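Local structure of metallo-carboxypeptidase (Pseudomonas aeruginosa, 4A39) at residues P99-A104 against H108-P113; I194-R199 against L372-L377; R241-P246 against P252-V257. The protein is a zinc-dependent M14 metallopeptidase of the cytosolic carboxypeptidase group, probably cleaving residues from the C-terminal ends of proteins or peptides. All coordinates share one frame; numbering follows the deposited sequence.

Contact 1. Residues P99-A104 against H108-P113; sequences PSQYDA and HFQLEP
Ser100 and Phe109, and next to them Gln101 and His108, pair across a beta hairpin in the N-terminal beta domain, made by strands 96-103 and 106-111. The axes of the short strands lie 4.6 Å apart and run antiparallel at 156°. Gln101 and His108 form the hydrogen-bonded pair: Gln101 N reaches His108 O at 2.8 Å, and His108 N bonds back to Gln101 O. Ser100 and Phe109 are the non-hydrogen-bonded pair, and beyond them Gln110 N donates to Pro99 O at 3.1 Å.

On the face carrying Gln101 and His108, the primary amides of Gln101 and Gln110 meet edge to edge in a cyclic pair of hydrogen bonds. Gln110 NE2 gives to Gln101 OE1 at 2.9 Å, while Gln101 NE2 gives to Gln110 OE1 at 3.1 Å; each donor sits on a lone pair in the carbonyl plane. Both chains bend at chi2 (80° in Gln101, 79° in Gln110), which brings the two amides together almost coplanar. On the other face, Ser100 OG packs against Phe109 CB at 3.3 Å, its hydrogen bonds going to Val98 O and Ala86 N, while the Phe109 ring turns to Phe67 and Phe120. His108 NE2 bonds to Asp105 in the turn. With two bonds between them, the paired amides fix each other's rotation and add a side-chain link to the backbone bonds of the hairpin.

Contact 2. Residues I194-R199 against L372-L377; sequences IERLQR and LGQDVL
The C-terminal part of helix 185-196 comes up against the middle of helix 366-383, the nearest CA atoms being those of Arg196 and Gln374, 6.4 Å apart, and the first chain then leaves through a type I turn from Arg196 to Arg199. Arg196 carries the contact. Its chain is stretched out from CG to NE, with CG anti to the backbone N (chi1 175°), and it lies across the flank of the other helix. The methylene Arg196 CD rests 3.9 Å from Leu377 CD1, the two side chains lying side by side and pointing opposite ways. At its end, NH1 points an edge of the guanidinium at the carbonyl Gln374 O, 2.9 Å away, but the N-H...O angle is only 128°, so the bond is weak. The Gln374 amide stands almost perpendicular to the guanidinium, 86° between planes, and brings NE2 across at a slant to within 3.6 Å of Arg196 CB. A smaller apolar touch joins Leu197 CD2 to Leu377 CD1 at 4.1 Å.

The stronger hold on the arginine head lies beyond these two segments: NE forms a salt bridge with Asp202 and NH2 one with Glu204, while NH1 also bonds to Ser378. This buried positive charge is thus probably balanced by two carboxylates. Close by, Glu195 is salt-bridged to Lys370, a second tie between the same helices. Helix 203-211 packs against both, with Met205 on Arg196 and Leu377 and Leu209 on Leu197, while Ile194 turns to helix 128-138.

Contact 3. Residues R241-P246 against P252-V257; sequences RAWLEP and PEVWFV. With GEM ((2-guanidinoethylmercapto)succinic acid), chain D.
Trp243 and Val254 meet beside the ligand pocket of the carboxypeptidase domain, where the loop that supplies Arg241 folds back on helix 252-264. The methyl Val254 CG1 sits over the face of the indole in a CH-pi contact, 3.7 Å from the centroid of the five-membered ring of Trp243 and nearly straight above it. Its placement follows from chi1 169°, which sets CG1 anti to the backbone N; the second methyl, CG2, reaches Trp243 NE1 at 3.7 Å. One helical turn on, Val257 CG1 comes to the edge of the same ring, 4.0 Å from Trp243 CH2.

The loop's other foothold is Pro246. Its CB packs against Val254 CG1, and its CG lies 4.0 Å from Trp255 CE3, the proline and indole crossing at about a right angle. The carbonyl Pro246 O also approaches the edge of the Trp255 ring, 3.6 Å from CE3.

In this M14 fold a mixed sheet is flanked by helices, and the Trp243 indole is packed among helix 252-264, helix 332-340 (Ala332, Phe335, Val336) and Ile176 of strand 171-177. Its NE1 bonds to Gln179, the residue before the zinc ligand His180, and Gln258 of the helix takes hold of the carbonyl Trp243 O.

Arg241, farther from the helix, turns to the inhibitor. It grips one carboxylate of (2-guanidinoethylmercapto)succinic acid with two parallel bonds, NH1 to O14 and NH2 to O15, both 3.0 Å and nearly straight at 175° and 165°. Carboxylate carbon C9 lies in the guanidinium plane, at its edge; Arg231 and Asn240 also bond to the ligand.

The three contacts sample two domains and do not touch one another. Contact 1 belongs to the N-terminal beta domain, while contact 3 lies in the carboxypeptidase domain on the opposite side of the chain's centre; their own centres are 39 Å apart. Contact 2 joins helices of the same catalytic domain, 27 Å from contact 3 between centres and about 14 Å at the nearest atoms. The chain makes contact 3 in the interval between the two segments of contact 2. Only contact 3 reaches the ligand, and its Trp243 side chain lies about 10 Å from the zinc ion; contacts 1 and 2 are structural packing away from the active site.

Contact 1. Residues P99-A104 against H108-P113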
loop_
_atom_site.group_PDB
_atom_site.type_symbol
_atom_site.label_atom_id
_atom_site.label_comp_id
_atom_site.label_asym_id
_atom_site.label_seq_id
_atom_site.Cartn_x
_atom_site.Cartn_y
_atom_site.Cartn_z
ATOM N N PRO A 99 -14.072 -1.522 18.629
ATOM C CA PRO A 99 -15.369 -0.902 18.338
ATOM C C PRO A 99 -15.218 0.574 17.978
ATOM O O PRO A 99 -14.651 1.355 18.747
ATOM C CB PRO A 99 -16.145 -1.104 19.638
ATOM C CG PRO A 99 -15.609 -2.405 20.141
ATOM C CD PRO A 99 -14.116 -2.266 19.900
ATOM N N SER A 100 -15.734 0.955 16.814
ATOM C CA SER A 100 -15.635 2.337 16.358
ATOM C C SER A 100 -16.947 2.828 15.755
ATOM O O SER A 100 -17.722 2.040 15.215
ATOM C CB SER A 100 -14.522 2.455 15.311
ATOM O OG SER A 100 -13.322 1.865 15.781
ATOM N N GLN A 101 -17.190 4.133 15.863
ATOM C CA GLN A 101 -18.392 4.751 15.305
ATOM C C GLN A 101 -17.990 6.096 14.714
ATOM O O GLN A 101 -16.962 6.663 15.089
ATOM C CB GLN A 101 -19.451 4.994 16.384
ATOM C CG GLN A 101 -19.717 3.838 17.329
ATOM C CD GLN A 101 -18.679 3.733 18.427
ATOM O OE1 GLN A 101 -18.269 4.744 19.010
ATOM N NE2 GLN A 101 -18.264 2.511 18.732
ATOM N N TYR A 102 -18.811 6.610 13.802
ATOM C CA TYR A 102 -18.539 7.891 13.167
ATOM C C TYR A 102 -19.770 8.797 13.128
ATOM O O TYR A 102 -20.848 8.378 12.700
ATOM C CB TYR A 102 -18.027 7.668 11.735
ATOM C CG TYR A 102 -17.722 8.951 10.986
ATOM C CD1 TYR A 102 -16.677 9.783 11.386
ATOM C CD2 TYR A 102 -18.492 9.341 9.892
ATOM C CE1 TYR A 102 -16.405 10.978 10.712
ATOM C CE2 TYR A 102 -18.230 10.532 9.212
ATOM C CZ TYR A 102 -17.188 11.343 9.626
ATOM O OH TYR A 102 -16.932 12.519 8.955
ATOM N N ASP A 103 -19.607 10.033 13.590
ATOM C CA ASP A 103 -20.686 11.018 13.562
ATOM C C ASP A 103 -20.102 12.419 13.382
ATOM O O ASP A 103 -18.916 12.568 13.097
ATOM C CB ASP A 103 -21.549 10.946 14.831
ATOM C CG ASP A 103 -20.750 11.123 16.102
ATOM O OD1 ASP A 103 -19.759 11.879 16.085
ATOM O OD2 ASP A 103 -21.127 10.517 17.129
ATOM N N ALA A 104 -20.928 13.447 13.545
ATOM C CA ALA A 104 -20.471 14.819 13.359
ATOM C C ALA A 104 -19.337 15.224 14.291
ATOM O O ALA A 104 -18.598 16.165 13.996
ATOM C CB ALA A 104 -21.641 15.784 13.520
ATOM N N HIS A 108 -14.875 7.772 16.648
ATOM C CA HIS A 108 -14.788 7.357 18.041
ATOM C C HIS A 108 -14.466 5.871 18.123
ATOM O O HIS A 108 -14.929 5.086 17.300
ATOM C CB HIS A 108 -16.121 7.584 18.767
ATOM C CG HIS A 108 -16.689 8.958 18.591
ATOM N ND1 HIS A 108 -17.629 9.261 17.630
ATOM C CD2 HIS A 108 -16.437 10.114 19.251
ATOM C CE1 HIS A 108 -17.933 10.546 17.705
ATOM N NE2 HIS A 108 -17.222 11.086 18.680
ATOM N N PHE A 109 -13.660 5.491 19.108
ATOM C CA PHE A 109 -13.359 4.087 19.333
ATOM C C PHE A 109 -13.084 3.867 20.817
ATOM O O PHE A 109 -12.588 4.763 21.507
ATOM C CB PHE A 109 -12.215 3.581 18.425
ATOM C CG PHE A 109 -10.983 4.450 18.400
ATOM C CD1 PHE A 109 -9.936 4.228 19.291
ATOM C CD2 PHE A 109 -10.836 5.431 17.424
ATOM C CE1 PHE A 109 -8.753 4.966 19.204
ATOM C CE2 PHE A 109 -9.653 6.179 17.328
ATOM C CZ PHE A 109 -8.613 5.943 18.220
ATOM N N GLN A 110 -13.450 2.686 21.311
ATOM C CA GLN A 110 -13.282 2.370 22.722
ATOM C C GLN A 110 -12.508 1.089 22.996
ATOM O O GLN A 110 -12.538 0.136 22.210
ATOM C CB GLN A 110 -14.651 2.261 23.413
ATOM C CG GLN A 110 -15.605 3.440 23.200
ATOM C CD GLN A 110 -16.302 3.413 21.849
ATOM O OE1 GLN A 110 -16.815 2.379 21.421
ATOM N NE2 GLN A 110 -16.335 4.561 21.177
ATOM N N LEU A 111 -11.829 1.069 24.139
ATOM C CA LEU A 111 -11.059 -0.091 24.560
ATOM C C LEU A 111 -10.830 -0.085 26.060
ATOM O O LEU A 111 -10.546 0.958 26.649
ATOM C CB LEU A 111 -9.689 -0.113 23.868
ATOM C CG LEU A 111 -8.727 -1.219 24.328
ATOM C CD1 LEU A 111 -9.239 -2.578 23.859
ATOM C CD2 LEU A 111 -7.337 -0.958 23.766
ATOM N N GLU A 112 -10.987 -1.248 26.686
ATOM C CA GLU A 112 -10.686 -1.388 28.105
ATOM C C GLU A 112 -9.392 -2.193 28.001
ATOM O O GLU A 112 -9.422 -3.423 27.903
ATOM C CB GLU A 112 -11.753 -2.200 28.836
ATOM C CG GLU A 112 -11.507 -2.272 30.335
ATOM C CD GLU A 112 -12.502 -3.151 31.059
ATOM O OE1 GLU A 112 -13.714 -3.008 30.810
ATOM O OE2 GLU A 112 -12.068 -3.980 31.887
ATOM N N PRO A 113 -8.237 -1.503 27.995
ATOM C CA PRO A 113 -6.923 -2.146 27.883
ATOM C C PRO A 113 -6.579 -3.168 28.970
ATOM O O PRO A 113 -6.813 -2.944 30.147
ATOM C CB PRO A 113 -5.964 -0.957 27.864
ATOM C CG PRO A 113 -6.641 0.027 28.761
ATOM C CD PRO A 113 -8.093 -0.071 28.325
#

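Contact 2. Residues I194-R199 against L372-L377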
loop_
_atom_site.group_PDB
_atom_site.type_symbol
_atom_site.label_atom_id
_atom_site.label_comp_id
_atom_site.label_asym_id
_atom_site.label_seq_id
_atom_site.Cartn_x
_atom_site.Cartn_y
_atom_site.Cartn_z
ATOM N N ILE A 194 8.019 -10.994 -1.775
ATOM C CA ILE A 194 9.435 -11.307 -1.620
ATOM C C ILE A 194 9.690 -12.554 -0.778
ATOM O O ILE A 194 10.568 -13.354 -1.103
ATOM C CB ILE A 194 10.207 -10.095 -1.028
ATOM C CG1 ILE A 194 10.460 -9.060 -2.126
ATOM C CG2 ILE A 194 11.540 -10.535 -0.447
ATOM C CD1 ILE A 194 9.214 -8.452 -2.712
ATOM N N GLU A 195 8.929 -12.740 0.294
ATOM C CA GLU A 195 9.140 -13.911 1.129
ATOM C C GLU A 195 8.853 -15.211 0.389
ATOM O O GLU A 195 9.448 -16.242 0.700
ATOM C CB GLU A 195 8.291 -13.837 2.397
ATOM C CG GLU A 195 8.625 -12.649 3.272
ATOM C CD GLU A 195 8.141 -12.813 4.697
ATOM O OE1 GLU A 195 7.088 -13.455 4.903
ATOM O OE2 GLU A 195 8.811 -12.286 5.610
ATOM N N ARG A 196 7.947 -15.176 -0.586
ATOM C CA ARG A 196 7.641 -16.392 -1.334
ATOM C C ARG A 196 8.851 -16.856 -2.138
ATOM O O ARG A 196 9.012 -18.051 -2.399
ATOM C CB ARG A 196 6.453 -16.188 -2.281
ATOM C CG ARG A 196 6.213 -17.412 -3.156
ATOM C CD ARG A 196 4.909 -17.383 -3.928
ATOM N NE ARG A 196 4.797 -18.578 -4.761
ATOM C CZ ARG A 196 3.753 -18.877 -5.526
ATOM N NH1 ARG A 196 2.702 -18.070 -5.576
ATOM N NH2 ARG A 196 3.762 -19.992 -6.244
ATOM N N LEU A 197 9.702 -15.911 -2.523
ATOM C CA LEU A 197 10.904 -16.218 -3.299
ATOM C C LEU A 197 11.898 -17.095 -2.535
ATOM O O LEU A 197 12.783 -17.711 -3.135
ATOM C CB LEU A 197 11.596 -14.922 -3.730
ATOM C CG LEU A 197 11.103 -14.238 -5.008
ATOM C CD1 LEU A 197 11.500 -15.075 -6.214
ATOM C CD2 LEU A 197 9.605 -14.043 -4.953
ATOM N N GLN A 198 11.749 -17.150 -1.214
ATOM C CA GLN A 198 12.635 -17.951 -0.370
ATOM C C GLN A 198 12.392 -19.451 -0.516
ATOM O O GLN A 198 13.275 -20.260 -0.228
ATOM C CB GLN A 198 12.456 -17.565 1.101
ATOM C CG GLN A 198 12.835 -16.138 1.428
ATOM C CD GLN A 198 12.607 -15.798 2.888
ATOM O OE1 GLN A 198 11.470 -15.767 3.365
ATOM N NE2 GLN A 198 13.691 -15.548 3.611
ATOM N N ARG A 199 11.193 -19.819 -0.955
ATOM C CA ARG A 199 10.835 -21.226 -1.121
ATOM C C ARG A 199 11.810 -22.005 -2.000
ATOM O O ARG A 199 12.101 -21.607 -3.126
ATOM C CB ARG A 199 9.425 -21.344 -1.701
ATOM C CG ARG A 199 8.330 -20.913 -0.744
ATOM C CD ARG A 199 6.960 -21.001 -1.398
ATOM N NE ARG A 199 6.686 -22.338 -1.920
ATOM C CZ ARG A 199 5.549 -22.692 -2.513
ATOM N NH1 ARG A 199 4.569 -21.808 -2.660
ATOM N NH2 ARG A 199 5.393 -23.930 -2.968
ATOM N N LEU A 372 -1.988 -11.901 -0.446
ATOM C CA LEU A 372 -2.430 -11.435 -1.755
ATOM C C LEU A 372 -1.213 -11.292 -2.668
ATOM O O LEU A 372 -1.283 -11.587 -3.865
ATOM C CB LEU A 372 -3.166 -10.096 -1.638
ATOM C CG LEU A 372 -3.732 -9.534 -2.949
ATOM C CD1 LEU A 372 -4.858 -10.421 -3.467
ATOM C CD2 LEU A 372 -4.250 -8.121 -2.702
ATOM N N GLY A 373 -0.093 -10.853 -2.100
ATOM C CA GLY A 373 1.116 -10.706 -2.893
ATOM C C GLY A 373 1.544 -12.050 -3.452
ATOM O O GLY A 373 1.970 -12.161 -4.605
ATOM N N GLN A 374 1.427 -13.085 -2.632
ATOM C CA GLN A 374 1.804 -14.419 -3.066
ATOM C C GLN A 374 0.825 -14.967 -4.104
ATOM O O GLN A 374 1.231 -15.670 -5.032
ATOM C CB GLN A 374 1.894 -15.348 -1.853
ATOM C CG GLN A 374 2.966 -14.905 -0.866
ATOM C CD GLN A 374 3.079 -15.818 0.335
ATOM O OE1 GLN A 374 2.120 -15.997 1.084
ATOM N NE2 GLN A 374 4.258 -16.399 0.529
ATOM N N ASP A 375 -0.460 -14.642 -3.965
ATOM C CA ASP A 375 -1.445 -15.132 -4.922
ATOM C C ASP A 375 -1.307 -14.409 -6.255
ATOM O O ASP A 375 -1.626 -14.964 -7.308
ATOM C CB ASP A 375 -2.870 -14.986 -4.373
ATOM C CG ASP A 375 -3.143 -15.923 -3.207
ATOM O OD1 ASP A 375 -2.570 -17.037 -3.191
ATOM O OD2 ASP A 375 -3.940 -15.561 -2.319
ATOM N N VAL A 376 -0.830 -13.171 -6.213
ATOM C CA VAL A 376 -0.622 -12.419 -7.442
ATOM C C VAL A 376 0.509 -13.095 -8.221
ATOM O O VAL A 376 0.462 -13.185 -9.449
ATOM C CB VAL A 376 -0.254 -10.945 -7.145
ATOM C CG1 VAL A 376 0.355 -10.295 -8.381
ATOM C CG2 VAL A 376 -1.503 -10.177 -6.726
ATOM N N LEU A 377 1.523 -13.578 -7.510
ATOM C CA LEU A 377 2.633 -14.256 -8.167
ATOM C C LEU A 377 2.113 -15.499 -8.879
ATOM O O LEU A 377 2.546 -15.806 -9.988
ATOM C CB LEU A 377 3.720 -14.636 -7.155
ATOM C CG LEU A 377 4.635 -13.489 -6.713
ATOM C CD1 LEU A 377 5.617 -13.978 -5.660
ATOM C CD2 LEU A 377 5.382 -12.948 -7.922
#

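Contact 3. Residues R241-P246 against P252-V257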
loop_
_atom_site.group_PDB
_atom_site.type_symbol
_atom_site.label_atom_id
_atom_site.label_comp_id
_atom_site.label_asym_id
_atom_site.label_seq_id
_atom_site.Cartn_x
_atom_site.Cartn_y
_atom_site.Cartn_z
ATOM N N ARG A 241 0.354 11.509 -9.299
ATOM C CA ARG A 241 -0.189 12.531 -10.188
ATOM C C ARG A 241 1.021 13.189 -10.857
ATOM O O ARG A 241 0.894 14.219 -11.516
ATOM C CB ARG A 241 -0.976 13.592 -9.409
ATOM C CG ARG A 241 -2.258 13.087 -8.765
ATOM C CD ARG A 241 -3.291 12.684 -9.802
ATOM N NE ARG A 241 -4.531 12.253 -9.161
ATOM C CZ ARG A 241 -4.681 11.091 -8.531
ATOM N NH1 ARG A 241 -3.673 10.229 -8.466
ATOM N NH2 ARG A 241 -5.834 10.799 -7.941
ATOM N N ALA A 242 2.194 12.576 -10.686
ATOM C CA ALA A 242 3.429 13.125 -11.245
ATOM C C ALA A 242 4.039 12.307 -12.373
ATOM O O ALA A 242 5.181 12.548 -12.763
ATOM C CB ALA A 242 4.462 13.296 -10.136
ATOM N N TRP A 243 3.290 11.358 -12.922
ATOM C CA TRP A 243 3.857 10.531 -13.976
ATOM C C TRP A 243 3.889 11.140 -15.370
ATOM O O TRP A 243 4.681 10.724 -16.214
ATOM C CB TRP A 243 3.168 9.168 -13.982
ATOM C CG TRP A 243 3.519 8.395 -12.749
ATOM C CD1 TRP A 243 3.101 8.653 -11.474
ATOM C CD2 TRP A 243 4.438 7.298 -12.655
ATOM N NE1 TRP A 243 3.703 7.788 -10.592
ATOM C CE2 TRP A 243 4.529 6.946 -11.288
ATOM C CE3 TRP A 243 5.195 6.580 -13.590
ATOM C CZ2 TRP A 243 5.345 5.909 -10.834
ATOM C CZ3 TRP A 243 6.009 5.545 -13.138
ATOM C CH2 TRP A 243 6.078 5.220 -11.772
ATOM N N LEU A 244 3.047 12.133 -15.616
ATOM C CA LEU A 244 3.039 12.771 -16.922
ATOM C C LEU A 244 4.178 13.787 -16.988
ATOM O O LEU A 244 4.786 13.988 -18.041
ATOM C CB LEU A 244 1.696 13.464 -17.164
ATOM C CG LEU A 244 1.429 13.994 -18.573
ATOM C CD1 LEU A 244 1.559 12.861 -19.591
ATOM C CD2 LEU A 244 0.033 14.603 -18.620
ATOM N N GLU A 245 4.474 14.415 -15.854
ATOM C CA GLU A 245 5.531 15.420 -15.782
ATOM C C GLU A 245 6.340 15.314 -14.485
ATOM O O GLU A 245 6.234 16.170 -13.599
ATOM C CB GLU A 245 4.919 16.818 -15.900
ATOM C CG GLU A 245 4.108 17.025 -17.168
ATOM C CD GLU A 245 3.361 18.343 -17.186
ATOM O OE1 GLU A 245 2.521 18.566 -16.289
ATOM O OE2 GLU A 245 3.609 19.157 -18.101
ATOM N N PRO A 246 7.166 14.262 -14.361
ATOM C CA PRO A 246 7.991 14.050 -13.170
ATOM C C PRO A 246 9.117 15.071 -13.045
ATOM O O PRO A 246 9.513 15.701 -14.026
ATOM C CB PRO A 246 8.503 12.624 -13.355
ATOM C CG PRO A 246 8.625 12.511 -14.832
ATOM C CD PRO A 246 7.352 13.163 -15.326
ATOM N N PRO A 252 11.492 13.176 -7.211
ATOM C CA PRO A 252 12.629 12.302 -7.519
ATOM C C PRO A 252 12.316 10.813 -7.453
ATOM O O PRO A 252 12.919 10.009 -8.167
ATOM C CB PRO A 252 13.679 12.727 -6.491
ATOM C CG PRO A 252 12.841 13.185 -5.325
ATOM C CD PRO A 252 11.764 13.980 -6.005
ATOM N N GLU A 253 11.377 10.450 -6.586
ATOM C CA GLU A 253 10.989 9.055 -6.431
ATOM C C GLU A 253 10.423 8.505 -7.741
ATOM O O GLU A 253 10.747 7.392 -8.154
ATOM C CB GLU A 253 9.950 8.928 -5.315
ATOM C CG GLU A 253 10.456 9.380 -3.947
ATOM C CD GLU A 253 10.212 10.858 -3.647
ATOM O OE1 GLU A 253 9.772 11.616 -4.543
ATOM O OE2 GLU A 253 10.468 11.263 -2.494
ATOM N N VAL A 254 9.578 9.294 -8.395
ATOM C CA VAL A 254 8.969 8.882 -9.655
ATOM C C VAL A 254 9.946 9.056 -10.817
ATOM O O VAL A 254 9.992 8.229 -11.730
ATOM C CB VAL A 254 7.673 9.688 -9.916
ATOM C CG1 VAL A 254 7.177 9.456 -11.337
ATOM C CG2 VAL A 254 6.603 9.255 -8.914
ATOM N N TRP A 255 10.732 10.126 -10.775
ATOM C CA TRP A 255 11.721 10.394 -11.817
ATOM C C TRP A 255 12.679 9.207 -11.931
ATOM O O TRP A 255 13.048 8.784 -13.033
ATOM C CB TRP A 255 12.495 11.674 -11.476
ATOM C CG TRP A 255 13.571 12.018 -12.458
ATOM C CD1 TRP A 255 14.859 11.562 -12.462
ATOM C CD2 TRP A 255 13.443 12.869 -13.600
ATOM N NE1 TRP A 255 15.541 12.078 -13.538
ATOM C CE2 TRP A 255 14.695 12.884 -14.254
ATOM C CE3 TRP A 255 12.390 13.623 -14.136
ATOM C CZ2 TRP A 255 14.923 13.623 -15.419
ATOM C CZ3 TRP A 255 12.617 14.359 -15.295
ATOM C CH2 TRP A 255 13.875 14.352 -15.924
ATOM N N PHE A 256 13.069 8.675 -10.779
ATOM C CA PHE A 256 13.970 7.531 -10.694
ATOM C C PHE A 256 13.395 6.309 -11.399
ATOM O O PHE A 256 14.037 5.723 -12.271
ATOM C CB PHE A 256 14.234 7.193 -9.220
ATOM C CG PHE A 256 14.836 5.830 -9.000
ATOM C CD1 PHE A 256 16.070 5.495 -9.550
ATOM C CD2 PHE A 256 14.172 4.884 -8.225
ATOM C CE1 PHE A 256 16.635 4.233 -9.329
ATOM C CE2 PHE A 256 14.726 3.626 -8.000
ATOM C CZ PHE A 256 15.961 3.301 -8.553
ATOM N N VAL A 257 12.184 5.923 -11.020
ATOM C CA VAL A 257 11.561 4.747 -11.617
ATOM C C VAL A 257 11.378 4.870 -13.123
ATOM O O VAL A 257 11.651 3.918 -13.856
ATOM C CB VAL A 257 10.205 4.435 -10.951
ATOM C CG1 VAL A 257 9.556 3.228 -11.619
ATOM C CG2 VAL A 257 10.423 4.159 -9.469
HETATM C C8 GEM D . -5.754 6.070 -6.943
HETATM S S7 GEM D . -4.576 4.811 -7.556
HETATM C C6 GEM D . -5.398 4.313 -9.113
HETATM C C5 GEM D . -6.923 4.442 -9.099
HETATM N N3 GEM D . -7.321 5.857 -9.122
HETATM C C1 GEM D . -7.976 6.336 -10.177
HETATM N N4 GEM D . -8.250 5.532 -11.201
HETATM N N2 GEM D . -8.349 7.611 -10.221
HETATM C C9 GEM D . -5.078 7.430 -6.756
HETATM O O14 GEM D . -3.889 7.544 -7.130
HETATM O O15 GEM D . -5.769 8.332 -6.241
HETATM C C10 GEM D . -6.416 5.612 -5.642
HETATM C C11 GEM D . -5.393 5.411 -4.521
HETATM O O12 GEM D . -5.410 4.317 -3.915
HETATM O O13 GEM D . -4.626 6.367 -4.281
#